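Possible metal-dependent hydrolase (Veillonella parvula, PDB 3RPC) is probably a zinc-dependent hydrolase of the metallo-beta-lactamase superfamily, with two zinc ions bound in its presumed active site, its natural substrate not being established. Local coordinates at residues Val186-Ala194 with Ile204-Met213; Gln6-Thr14 with Ile223-Asn231. One frame throughout, in Å; residues are numbered along the deposited sequence.

Contact 1. Residues Val186-Ala194 with Ile204-Met213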
loop_
_atom_site.group_PDB
_atom_site.type_symbol
_atom_site.label_atom_id
_atom_site.label_comp_id
_atom_site.label_asym_id
_atom_site.label_seq_id
_atom_site.Cartn_x
_atom_site.Cartn_y
_atom_site.Cartn_z
ATOM N N VAL A 186 -4.608 15.287 -14.540
ATOM C CA VAL A 186 -3.206 15.361 -14.958
ATOM C C VAL A 186 -2.461 14.251 -14.239
ATOM O O VAL A 186 -2.618 14.093 -13.026
ATOM C CB VAL A 186 -2.577 16.720 -14.584
ATOM C CG1 VAL A 186 -1.088 16.768 -14.977
ATOM C CG2 VAL A 186 -3.344 17.852 -15.245
ATOM N N ILE A 187 -1.675 13.470 -14.974
ATOM C CA ILE A 187 -1.000 12.318 -14.389
ATOM C C ILE A 187 0.481 12.361 -14.727
ATOM O O ILE A 187 0.856 12.243 -15.894
ATOM C CB ILE A 187 -1.636 11.004 -14.898
ATOM C CG1 ILE A 187 -3.142 11.014 -14.591
ATOM C CG2 ILE A 187 -0.938 9.782 -14.290
ATOM C CD1 ILE A 187 -3.906 9.830 -15.204
ATOM N N ILE A 188 1.315 12.555 -13.709
ATOM C CA ILE A 188 2.755 12.677 -13.897
ATOM C C ILE A 188 3.377 11.329 -13.537
ATOM O O ILE A 188 3.280 10.887 -12.389
ATOM C CB ILE A 188 3.335 13.797 -13.004
ATOM C CG1 ILE A 188 2.662 15.132 -13.326
ATOM C CG2 ILE A 188 4.835 13.911 -13.192
ATOM C CD1 ILE A 188 2.932 16.213 -12.287
HETATM N N MSE A 189 3.994 10.680 -14.527
HETATM C CA MSE A 189 4.468 9.300 -14.409
HETATM C C MSE A 189 5.974 9.195 -14.575
HETATM O O MSE A 189 6.552 9.862 -15.438
HETATM C CB MSE A 189 3.844 8.443 -15.514
HETATM C CG MSE A 189 2.340 8.536 -15.648
HETATM SE SE MSE A 189 1.767 7.490 -17.199
HETATM C CE MSE A 189 2.392 5.717 -16.655
ATOM N N ASN A 190 6.600 8.358 -13.757
ATOM C CA ASN A 190 8.028 8.080 -13.858
ATOM C C ASN A 190 8.236 6.882 -14.779
ATOM O O ASN A 190 8.019 5.736 -14.375
ATOM C CB ASN A 190 8.599 7.813 -12.466
ATOM C CG ASN A 190 8.614 9.070 -11.607
ATOM O OD1 ASN A 190 8.542 10.186 -12.137
ATOM N ND2 ASN A 190 8.714 8.905 -10.289
ATOM N N THR A 191 8.642 7.155 -16.015
ATOM C CA THR A 191 8.579 6.138 -17.067
ATOM C C THR A 191 9.938 5.740 -17.629
ATOM O O THR A 191 10.016 5.167 -18.722
ATOM C CB THR A 191 7.671 6.594 -18.231
ATOM O OG1 THR A 191 8.227 7.763 -18.861
ATOM C CG2 THR A 191 6.282 6.919 -17.728
ATOM N N GLY A 192 10.996 6.010 -16.874
ATOM C CA GLY A 192 12.338 5.678 -17.308
ATOM C C GLY A 192 12.713 4.205 -17.235
ATOM O O GLY A 192 13.800 3.825 -17.668
ATOM N N TYR A 193 11.834 3.368 -16.685
ATOM C CA TYR A 193 12.058 1.923 -16.689
ATOM C C TYR A 193 13.449 1.572 -16.147
ATOM O O TYR A 193 14.260 0.896 -16.800
ATOM C CB TYR A 193 11.853 1.376 -18.100
ATOM C CG TYR A 193 11.488 -0.089 -18.197
ATOM C CD1 TYR A 193 10.263 -0.552 -17.736
ATOM C CD2 TYR A 193 12.352 -0.998 -18.801
ATOM C CE1 TYR A 193 9.917 -1.901 -17.857
ATOM C CE2 TYR A 193 12.020 -2.334 -18.933
ATOM C CZ TYR A 193 10.806 -2.773 -18.456
ATOM O OH TYR A 193 10.483 -4.112 -18.590
ATOM N N ALA A 194 13.718 2.048 -14.934
ATOM C CA ALA A 194 14.966 1.760 -14.246
ATOM C C ALA A 194 15.098 0.256 -14.015
ATOM O O ALA A 194 14.152 -0.389 -13.547
ATOM C CB ALA A 194 15.011 2.512 -12.925
ATOM N N ILE A 204 10.341 0.852 -11.643
ATOM C CA ILE A 204 9.361 1.904 -11.891
ATOM C C ILE A 204 8.587 1.554 -13.157
ATOM O O ILE A 204 8.556 0.392 -13.561
ATOM C CB ILE A 204 9.987 3.328 -11.978
ATOM C CG1 ILE A 204 11.065 3.415 -13.063
ATOM C CG2 ILE A 204 10.598 3.722 -10.626
ATOM C CD1 ILE A 204 11.613 4.848 -13.297
HETATM N N MSE A 205 7.944 2.540 -13.759
HETATM C CA MSE A 205 7.146 2.310 -14.964
HETATM C C MSE A 205 7.923 2.533 -16.268
HETATM O O MSE A 205 9.058 3.019 -16.261
HETATM C CB MSE A 205 5.901 3.196 -14.930
HETATM C CG MSE A 205 4.867 2.710 -13.927
HETATM SE SE MSE A 205 3.480 4.023 -13.627
HETATM C CE MSE A 205 2.377 2.970 -12.429
ATOM N N GLY A 206 7.307 2.132 -17.380
ATOM C CA GLY A 206 7.847 2.353 -18.710
ATOM C C GLY A 206 6.729 2.528 -19.724
ATOM O O GLY A 206 5.609 2.915 -19.376
ATOM N N THR A 207 7.019 2.230 -20.988
ATOM C CA THR A 207 6.051 2.463 -22.050
ATOM C C THR A 207 4.763 1.643 -21.895
ATOM O O THR A 207 3.679 2.140 -22.205
ATOM C CB THR A 207 6.654 2.222 -23.443
ATOM O OG1 THR A 207 7.307 0.946 -23.462
ATOM C CG2 THR A 207 7.661 3.323 -23.783
ATOM N N LYS A 208 4.871 0.407 -21.401
ATOM C CA LYS A 208 3.662 -0.399 -21.210
ATOM C C LYS A 208 2.652 0.338 -20.335
ATOM O O LYS A 208 1.443 0.336 -20.601
ATOM C CB LYS A 208 4.002 -1.747 -20.588
ATOM C CG LYS A 208 2.851 -2.727 -20.571
ATOM C CD LYS A 208 3.317 -4.107 -20.111
ATOM C CE LYS A 208 4.582 -4.553 -20.842
ATOM N NZ LYS A 208 4.349 -4.900 -22.272
ATOM N N ASP A 209 3.159 0.971 -19.280
ATOM C CA ASP A 209 2.321 1.724 -18.355
ATOM C C ASP A 209 1.717 2.970 -18.984
ATOM O O ASP A 209 0.586 3.341 -18.677
ATOM C CB ASP A 209 3.134 2.074 -17.110
ATOM C CG ASP A 209 3.808 0.851 -16.530
ATOM O OD1 ASP A 209 3.129 0.116 -15.787
ATOM O OD2 ASP A 209 4.980 0.576 -16.872
ATOM N N ILE A 210 2.470 3.625 -19.862
ATOM C CA ILE A 210 1.929 4.780 -20.548
ATOM C C ILE A 210 0.731 4.372 -21.395
ATOM O O ILE A 210 -0.304 5.027 -21.382
ATOM C CB ILE A 210 2.989 5.450 -21.431
ATOM C CG1 ILE A 210 4.147 5.954 -20.573
ATOM C CG2 ILE A 210 2.370 6.586 -22.257
ATOM C CD1 ILE A 210 5.244 6.634 -21.388
ATOM N N GLY A 211 0.866 3.277 -22.137
ATOM C CA GLY A 211 -0.240 2.828 -22.961
ATOM C C GLY A 211 -1.442 2.496 -22.092
ATOM O O GLY A 211 -2.584 2.828 -22.433
ATOM N N ARG A 212 -1.185 1.851 -20.957
ATOM C CA ARG A 212 -2.274 1.420 -20.083
ATOM C C ARG A 212 -2.948 2.632 -19.460
ATOM O O ARG A 212 -4.168 2.648 -19.276
ATOM C CB ARG A 212 -1.758 0.471 -18.995
ATOM C CG ARG A 212 -2.860 -0.227 -18.204
ATOM C CD ARG A 212 -2.289 -1.153 -17.135
ATOM N NE ARG A 212 -1.357 -2.131 -17.703
ATOM C CZ ARG A 212 -0.052 -2.143 -17.442
ATOM N NH1 ARG A 212 0.473 -1.259 -16.595
ATOM N NH2 ARG A 212 0.732 -3.050 -18.010
HETATM N N MSE A 213 -2.159 3.653 -19.139
HETATM C CA MSE A 213 -2.727 4.848 -18.526
HETATM C C MSE A 213 -3.680 5.567 -19.476
HETATM O O MSE A 213 -4.697 6.131 -19.053
HETATM C CB MSE A 213 -1.627 5.820 -18.071
HETATM C CG MSE A 213 -2.118 6.966 -17.187
HETATM SE SE MSE A 213 -2.764 6.280 -15.473
HETATM C CE MSE A 213 -1.095 5.856 -14.640
#
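Met189 and Met213, both selenomethionines, reach toward each other tip to tip, SE of Met189 3.9 Å from CB of Met213. With chi3 at 61° the Met189 chain bends, and its CE meets SE of Met205 at 3.6 Å, the two side chains crossing at about a right angle. CE also touches CB and O of Asp209 in the helix's first turn. Earlier in the strand, CD1 of Ile187 rests against Met213 SE; just past its end, the CG2 methyl of Thr191 packs on CG1 of Ile210 (3.7 Å). Ile204 places CG1 on the backbone N of Ala194 (3.5 Å) and CD1 by Gly192 N.

The polar bonds across the contact lie where the strand ends and the loop before the helix begins: Tyr193 N donates to Met205 O (2.8 Å), and Met205 N weakly to Asn190 O. Within 204-213, N-cap Gly206 gives its N-H to Asp209 OD2 (2.8 Å, 168°), and Asp209 OD1 forms a salt bridge with Arg212 NH1.

Residues 207-213 of helix 207-216 run nearly antiparallel to strand 186-190 (162°), in a beta-alpha-beta unit continuing into strand 221-225. Val240 of helix 237-246 borders Thr191 and Ile210; Leu179 of helix 173-182 packs on Ile187 and Met213.

Contact 2. Residues Gln6-Thr14 with Ile223-Asn231. With ZN (zinc ion), chain F.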
loop_
_atom_site.group_PDB
_atom_site.type_symbol
_atom_site.label_atom_id
_atom_site.label_comp_id
_atom_site.label_asym_id
_atom_site.label_seq_id
_atom_site.Cartn_x
_atom_site.Cartn_y
_atom_site.Cartn_z
ATOM N N GLN A 6 0.358 25.032 -13.514
ATOM C CA GLN A 6 1.320 24.541 -14.481
ATOM C C GLN A 6 2.323 23.597 -13.836
ATOM O O GLN A 6 2.502 23.591 -12.609
ATOM C CB GLN A 6 2.079 25.717 -15.105
ATOM C CG GLN A 6 2.881 26.519 -14.087
ATOM C CD GLN A 6 3.760 27.566 -14.726
ATOM O OE1 GLN A 6 3.324 28.300 -15.614
ATOM N NE2 GLN A 6 5.015 27.623 -14.299
ATOM N N TYR A 7 2.978 22.807 -14.683
ATOM C CA TYR A 7 4.072 21.953 -14.253
ATOM C C TYR A 7 5.311 22.305 -15.063
ATOM O O TYR A 7 5.307 22.218 -16.292
ATOM C CB TYR A 7 3.715 20.461 -14.417
ATOM C CG TYR A 7 4.881 19.548 -14.100
ATOM C CD1 TYR A 7 5.251 19.297 -12.784
ATOM C CD2 TYR A 7 5.631 18.961 -15.112
ATOM C CE1 TYR A 7 6.332 18.487 -12.484
ATOM C CE2 TYR A 7 6.711 18.142 -14.819
ATOM C CZ TYR A 7 7.058 17.912 -13.504
ATOM O OH TYR A 7 8.141 17.116 -13.212
ATOM N N THR A 8 6.363 22.725 -14.377
ATOM C CA THR A 8 7.640 22.956 -15.025
ATOM C C THR A 8 8.551 21.785 -14.725
ATOM O O THR A 8 8.915 21.546 -13.570
ATOM C CB THR A 8 8.306 24.246 -14.523
ATOM O OG1 THR A 8 7.490 25.373 -14.873
ATOM C CG2 THR A 8 9.678 24.399 -15.154
ATOM N N HIS A 9 8.914 21.032 -15.755
ATOM C CA HIS A 9 9.821 19.932 -15.524
ATOM C C HIS A 9 11.237 20.444 -15.313
ATOM O O HIS A 9 11.661 21.364 -16.004
ATOM C CB HIS A 9 9.816 18.917 -16.658
ATOM C CG HIS A 9 10.521 17.667 -16.272
ATOM N ND1 HIS A 9 10.197 16.986 -15.120
ATOM C CD2 HIS A 9 11.578 17.019 -16.817
ATOM C CE1 HIS A 9 11.004 15.951 -14.987
ATOM N NE2 HIS A 9 11.850 15.948 -16.001
ATOM N N ILE A 10 11.961 19.869 -14.354
ATOM C CA ILE A 10 13.346 20.292 -14.104
ATOM C C ILE A 10 14.335 19.239 -14.620
ATOM O O ILE A 10 15.040 19.472 -15.600
ATOM C CB ILE A 10 13.601 20.646 -12.620
ATOM C CG1 ILE A 10 12.654 21.764 -12.169
ATOM C CG2 ILE A 10 15.059 21.072 -12.407
ATOM C CD1 ILE A 10 12.791 23.054 -12.950
ATOM N N ARG A 11 14.360 18.067 -13.991
ATOM C CA ARG A 11 15.314 17.033 -14.394
ATOM C C ARG A 11 14.995 15.753 -13.637
ATOM O O ARG A 11 14.796 15.798 -12.443
ATOM C CB ARG A 11 16.756 17.476 -14.097
ATOM C CG ARG A 11 17.810 16.510 -14.677
ATOM C CD ARG A 11 19.239 16.912 -14.276
ATOM N NE ARG A 11 19.409 16.897 -12.828
ATOM C CZ ARG A 11 20.508 17.303 -12.195
ATOM N NH1 ARG A 11 21.555 17.745 -12.883
ATOM N NH2 ARG A 11 20.563 17.263 -10.866
ATOM N N ASN A 12 14.973 14.627 -14.351
ATOM C CA ASN A 12 14.580 13.329 -13.774
ATOM C C ASN A 12 13.146 13.383 -13.227
ATOM O O ASN A 12 12.209 13.573 -13.999
ATOM C CB ASN A 12 15.576 12.849 -12.712
ATOM C CG ASN A 12 15.481 11.346 -12.456
ATOM O OD1 ASN A 12 15.377 10.548 -13.399
ATOM N ND2 ASN A 12 15.529 10.952 -11.194
ATOM N N ALA A 13 12.978 13.249 -11.912
ATOM C CA ALA A 13 11.653 13.377 -11.298
ATOM C C ALA A 13 11.463 14.733 -10.616
ATOM O O ALA A 13 10.444 14.975 -9.977
ATOM C CB ALA A 13 11.411 12.248 -10.284
ATOM N N THR A 14 12.443 15.620 -10.763
ATOM C CA THR A 14 12.371 16.930 -10.126
ATOM C C THR A 14 11.558 17.867 -11.003
ATOM O O THR A 14 11.815 17.988 -12.194
ATOM C CB THR A 14 13.775 17.531 -9.917
ATOM O OG1 THR A 14 14.585 16.618 -9.171
ATOM C CG2 THR A 14 13.704 18.876 -9.176
ATOM N N ILE A 223 1.904 13.159 -18.314
ATOM C CA ILE A 223 3.215 13.790 -18.419
ATOM C C ILE A 223 4.246 12.760 -17.998
ATOM O O ILE A 223 4.242 12.322 -16.846
ATOM C CB ILE A 223 3.311 15.042 -17.505
ATOM C CG1 ILE A 223 2.243 16.065 -17.908
ATOM C CG2 ILE A 223 4.703 15.666 -17.595
ATOM C CD1 ILE A 223 2.152 17.300 -16.989
ATOM N N ALA A 224 5.111 12.356 -18.930
ATOM C CA ALA A 224 6.117 11.332 -18.665
ATOM C C ALA A 224 7.472 11.940 -18.325
ATOM O O ALA A 224 8.009 12.756 -19.088
ATOM C CB ALA A 224 6.243 10.385 -19.865
ATOM N N VAL A 225 8.019 11.535 -17.183
ATOM C CA VAL A 225 9.283 12.073 -16.686
ATOM C C VAL A 225 10.189 10.960 -16.140
ATOM O O VAL A 225 9.966 9.784 -16.440
ATOM C CB VAL A 225 9.048 13.171 -15.615
ATOM C CG1 VAL A 225 8.250 14.331 -16.217
ATOM C CG2 VAL A 225 8.331 12.603 -14.392
ATOM N N HIS A 226 11.202 11.326 -15.353
ATOM C CA HIS A 226 12.151 10.370 -14.765
ATOM C C HIS A 226 13.030 9.715 -15.837
ATOM O O HIS A 226 13.341 8.527 -15.774
ATOM C CB HIS A 226 11.415 9.314 -13.908
ATOM C CG HIS A 226 12.263 8.693 -12.835
ATOM N ND1 HIS A 226 13.416 7.992 -13.109
ATOM C CD2 HIS A 226 12.112 8.650 -11.486
ATOM C CE1 HIS A 226 13.948 7.555 -11.981
ATOM N NE2 HIS A 226 13.175 7.940 -10.980
HETATM N N MSE A 227 13.464 10.516 -16.809
HETATM C CA MSE A 227 14.262 9.991 -17.911
HETATM C C MSE A 227 15.531 10.792 -18.191
HETATM O O MSE A 227 15.666 11.945 -17.766
HETATM C CB MSE A 227 13.414 9.925 -19.181
HETATM C CG MSE A 227 12.328 8.858 -19.082
HETATM SE SE MSE A 227 11.086 8.801 -20.581
HETATM C CE MSE A 227 9.988 10.329 -20.095
ATOM N N ASP A 228 16.443 10.140 -18.908
ATOM C CA ASP A 228 17.633 10.777 -19.467
ATOM C C ASP A 228 18.488 11.470 -18.400
ATOM O O ASP A 228 19.142 12.479 -18.691
ATOM C CB ASP A 228 17.242 11.794 -20.550
ATOM C CG ASP A 228 16.454 11.181 -21.711
ATOM O OD1 ASP A 228 16.306 9.954 -21.778
ATOM O OD2 ASP A 228 15.975 11.960 -22.565
ATOM N N THR A 229 18.504 10.937 -17.183
ATOM C CA THR A 229 19.250 11.567 -16.091
ATOM C C THR A 229 20.086 10.571 -15.285
ATOM O O THR A 229 21.311 10.726 -15.181
ATOM C CB THR A 229 18.313 12.326 -15.132
ATOM O OG1 THR A 229 17.471 13.209 -15.882
ATOM C CG2 THR A 229 19.131 13.144 -14.120
ATOM N N VAL A 230 19.437 9.572 -14.691
ATOM C CA VAL A 230 20.175 8.571 -13.927
ATOM C C VAL A 230 20.656 7.465 -14.861
ATOM O O VAL A 230 20.217 7.378 -16.012
ATOM C CB VAL A 230 19.375 7.997 -12.723
ATOM C CG1 VAL A 230 19.066 9.102 -11.703
ATOM C CG2 VAL A 230 18.092 7.296 -13.163
ATOM N N ASN A 231 21.583 6.644 -14.383
ATOM C CA ASN A 231 22.241 5.688 -15.267
ATOM C C ASN A 231 21.365 4.518 -15.675
ATOM O O ASN A 231 21.520 3.997 -16.784
ATOM C CB ASN A 231 23.512 5.138 -14.630
ATOM C CG ASN A 231 23.225 4.355 -13.372
ATOM O OD1 ASN A 231 22.998 4.937 -12.317
ATOM N ND2 ASN A 231 23.209 3.025 -13.475
HETATM ZN ZN ZN F . 13.634 7.230 -8.880
HETATM O O HOH W 1 14.708 14.568 -17.132
HETATM O O HOH W 2 16.691 9.200 -15.688
HETATM O O HOH W 3 14.820 6.251 -7.164
HETATM O O HOH W 4 14.262 5.001 -9.977
#
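His9 and Val225 form the tightly packed centre of this contact. The CG1 methyl of Val225 lies over one face of the imidazole, 3.7 Å from the ring centroid and 26° off the normal, a CH-pi contact offset toward the rim; Arg11 N covers the opposite face. A hydrogen bond between His9 ND1 and Tyr7 OH (2.8 Å) ties the two rings together and restrains the rotation of the imidazole. Tyr7 CE2 extends the packing to CG2 of Ile223 at a looser 4.2 Å.

Beyond the strands, Asn12 lies beside His226, pointing the same way, its amide turned 62° from the imidazole plane. CG of Asn12 is anti to its own N (chi1 -160°), which carries OD1 over one face of the His226 ring, 3.2 Å from ND1. His226 N appears to donate to Asn12 O, though the place of that oxygen is less sure. NE2 of His226 binds a zinc ion at 2.3 Å, a site completed by Asp76, His77, Asp168 and two waters. This is the metal-binding histidine after a core strand in the metallo-beta-lactamase fold, and the type II' turn from Arg11 to Thr14 lies against it, Ala13 CB approaching CD2 of the ring.

The looser side, at residues 227-230, is bridged by two ordered waters. One accepts from Asn12 N and lies within bonding distance of Met227 O; another donates to Asn12 OD1 and accepts from Val230 N. Thr229 OG1 holds Met227 O directly (2.9 Å), and its CG2 touches the aliphatic part of Arg11, whose guanidinium bonds the backbone oxygens of Phe29, Ala31 and Val52.

Overall arrangement
Both contacts are buried, and they meet at neighbouring parallel strands of one sheet: Ile187 O lies 2.8 Å from Ile223 N, and Met189 O is equally close to Val225 N, both probable hydrogen bonds. Contact 1 packs a helix on strand 186-190, whereas contact 2 brings strand 6-11 of the other sheet against strand 221-225, as in the two-sheet core of this superfamily. Their chemistry differs accordingly. Selenomethionines and isoleucines dominate contact 1, with the hydrogen bonds between its segments confined to the end near the helix N-terminus, while contact 2 mixes aromatic, amide and water-mediated interactions and includes a zinc ligand. The loop ends also meet, Thr191 OG1 packing on Met227 CE.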